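Local structure of 3',5'-cyclic-nucleotide phosphodiesterase 1 (4OJV) at residues A[140-145]-A[173-178]. The protein belongs to the class II cyclic-nucleotide phosphodiesterases of the metallo-hydrolase clan and holds a pair of zinc ions. Sequence-based numbering, arbitrary orientation.
Sequences NSPSIY and LIWPDL
Ser141, Pro142 and Tyr145, on a short 3-10 turn that follows helix 135-140, meet Trp175 and Leu178 of the irregular loop 173-178 without backbone pairing, the nearest CA atoms, those of Pro142 and Leu178, lying 8.2 Å apart. In this metallo-β-lactamase-like fold the contact joins the loops that lead into the neighbouring parallel strands 153-157 and 186-190. The indole of Trp175, its CG anti to the backbone N (chi1 -157°), reaches across to the turn. Its NE1 gives a weak, bent hydrogen bond to Ser141 OG (3.1 Å, N-H...O angle 132°). The hydroxyl's main partner is Val138 O in the preceding helix, so the indole N-H is a secondary one. Pro142 lies at the indole edge, near the ring plane, with CG 3.8 Å from Trp175 CZ2, whereas Pro176 CD sits over one face, offset toward the rim. Leu178 touches both Ser141 and Tyr145: its CD1 approaches Ser141 OG to 3.2 Å, while CD2 lies near the plane of the Tyr145 ring at its edge. Leu178 also touches Leu186 of strand 186-190. Trp175 packs on Asp132 of the second subunit, a zinc ligand there, so the buried contact adjoins the subunit interface beside a metal-site residue. On the tyrosine side, Tyr145 CE2 is 3.6 Å from Leu178 CD2, and Tyr145 OH lies 3.5 Å from Leu178 CB.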
loop_
_atom_site.group_PDB
_atom_site.type_symbol
_atom_site.label_atom_id
_atom_site.label_comp_id
_atom_site.label_asym_id
_atom_site.label_seq_id
_atom_site.Cartn_x
_atom_site.Cartn_y
_atom_site.Cartn_z
ATOM N N ASN A 140 -2.669 -6.257 -6.141
ATOM C CA ASN A 140 -2.123 -6.723 -7.421
ATOM C C ASN A 140 -2.925 -7.889 -8.012
ATOM O O ASN A 140 -2.827 -8.150 -9.209
ATOM C CB ASN A 140 -0.673 -7.233 -7.304
ATOM C CG ASN A 140 0.361 -6.191 -6.891
ATOM O OD1 ASN A 140 1.481 -6.588 -6.567
ATOM N ND2 ASN A 140 0.047 -4.908 -6.933
ATOM N N SER A 141 -3.681 -8.607 -7.185
ATOM C CA SER A 141 -4.258 -9.890 -7.600
ATOM C C SER A 141 -5.154 -9.882 -8.856
ATOM O O SER A 141 -5.146 -10.858 -9.599
ATOM C CB SER A 141 -4.926 -10.608 -6.418
ATOM O OG SER A 141 -6.044 -9.885 -5.921
ATOM N N PRO A 142 -5.901 -8.793 -9.128
ATOM C CA PRO A 142 -6.729 -8.838 -10.349
ATOM C C PRO A 142 -5.921 -8.918 -11.648
ATOM O O PRO A 142 -6.475 -9.276 -12.687
ATOM C CB PRO A 142 -7.550 -7.544 -10.269
ATOM C CG PRO A 142 -7.600 -7.236 -8.802
ATOM C CD PRO A 142 -6.248 -7.631 -8.295
ATOM N N SER A 143 -4.618 -8.641 -11.584
ATOM C CA SER A 143 -3.751 -8.816 -12.762
ATOM C C SER A 143 -3.804 -10.243 -13.300
ATOM O O SER A 143 -3.550 -10.462 -14.484
ATOM C CB SER A 143 -2.298 -8.445 -12.443
ATOM O OG SER A 143 -1.723 -9.349 -11.509
ATOM N N ILE A 144 -4.129 -11.207 -12.445
ATOM C CA ILE A 144 -4.187 -12.607 -12.853
ATOM C C ILE A 144 -5.235 -12.831 -13.960
ATOM O O ILE A 144 -5.136 -13.799 -14.704
ATOM C CB ILE A 144 -4.446 -13.529 -11.639
ATOM C CG1 ILE A 144 -3.300 -13.438 -10.631
ATOM C CG2 ILE A 144 -4.601 -14.973 -12.069
ATOM C CD1 ILE A 144 -3.678 -13.779 -9.199
ATOM N N TYR A 145 -6.209 -11.927 -14.084
ATOM C CA TYR A 145 -7.297 -12.072 -15.068
ATOM C C TYR A 145 -7.097 -11.320 -16.372
ATOM O O TYR A 145 -8.040 -11.193 -17.167
ATOM C CB TYR A 145 -8.619 -11.634 -14.461
ATOM C CG TYR A 145 -8.976 -12.418 -13.248
ATOM C CD1 TYR A 145 -9.255 -13.783 -13.336
ATOM C CD2 TYR A 145 -9.037 -11.807 -12.004
ATOM C CE1 TYR A 145 -9.579 -14.514 -12.213
ATOM C CE2 TYR A 145 -9.367 -12.528 -10.875
ATOM C CZ TYR A 145 -9.639 -13.879 -10.987
ATOM O OH TYR A 145 -9.966 -14.592 -9.863
ATOM N N LEU A 173 -15.900 -8.544 0.862
ATOM C CA LEU A 173 -16.092 -7.333 1.655
ATOM C C LEU A 173 -14.807 -6.485 1.651
ATOM O O LEU A 173 -14.802 -5.344 1.195
ATOM C CB LEU A 173 -16.530 -7.700 3.080
ATOM C CG LEU A 173 -17.820 -8.522 3.200
ATOM C CD1 LEU A 173 -17.944 -9.153 4.577
ATOM C CD2 LEU A 173 -19.056 -7.692 2.873
ATOM N N ILE A 174 -13.712 -7.077 2.120
ATOM C CA ILE A 174 -12.390 -6.447 2.067
ATOM C C ILE A 174 -11.797 -6.556 0.656
ATOM O O ILE A 174 -11.078 -5.665 0.191
ATOM C CB ILE A 174 -11.468 -7.075 3.138
ATOM C CG1 ILE A 174 -11.969 -6.718 4.549
ATOM C CG2 ILE A 174 -10.006 -6.675 2.922
ATOM C CD1 ILE A 174 -12.001 -5.238 4.850
ATOM N N TRP A 175 -12.111 -7.650 -0.029
ATOM C CA TRP A 175 -11.663 -7.858 -1.406
ATOM C C TRP A 175 -12.578 -8.848 -2.067
ATOM O O TRP A 175 -13.069 -9.756 -1.390
ATOM C CB TRP A 175 -10.232 -8.397 -1.426
ATOM C CG TRP A 175 -9.533 -8.128 -2.727
ATOM C CD1 TRP A 175 -9.099 -9.046 -3.671
ATOM C CD2 TRP A 175 -9.161 -6.816 -3.239
ATOM N NE1 TRP A 175 -8.498 -8.397 -4.732
ATOM C CE2 TRP A 175 -8.504 -7.046 -4.521
ATOM C CE3 TRP A 175 -9.313 -5.517 -2.774
ATOM C CZ2 TRP A 175 -8.004 -6.000 -5.283
ATOM C CZ3 TRP A 175 -8.823 -4.470 -3.555
ATOM C CH2 TRP A 175 -8.177 -4.709 -4.775
ATOM N N PRO A 176 -12.804 -8.713 -3.393
ATOM C CA PRO A 176 -13.553 -9.776 -4.070
ATOM C C PRO A 176 -12.924 -11.134 -3.789
ATOM O O PRO A 176 -11.689 -11.255 -3.722
ATOM C CB PRO A 176 -13.412 -9.400 -5.546
ATOM C CG PRO A 176 -13.345 -7.901 -5.512
ATOM C CD PRO A 176 -12.465 -7.616 -4.321
ATOM N N ASP A 177 -13.768 -12.148 -3.597
ATOM C CA ASP A 177 -13.266 -13.467 -3.254
ATOM C C ASP A 177 -12.778 -14.186 -4.513
ATOM O O ASP A 177 -13.463 -15.040 -5.090
ATOM C CB ASP A 177 -14.311 -14.293 -2.501
ATOM C CG ASP A 177 -13.761 -15.623 -2.026
ATOM O OD1 ASP A 177 -12.598 -15.959 -2.372
ATOM O OD2 ASP A 177 -14.504 -16.330 -1.305
ATOM N N LEU A 178 -11.559 -13.853 -4.921
ATOM C CA LEU A 178 -10.984 -14.402 -6.144
ATOM C C LEU A 178 -10.733 -15.890 -6.012
ATOM O O LEU A 178 -10.662 -16.581 -7.024
ATOM C CB LEU A 178 -9.697 -13.671 -6.529
ATOM C CG LEU A 178 -9.841 -12.160 -6.724
ATOM C CD1 LEU A 178 -8.509 -11.572 -7.163
ATOM C CD2 LEU A 178 -10.944 -11.812 -7.709
#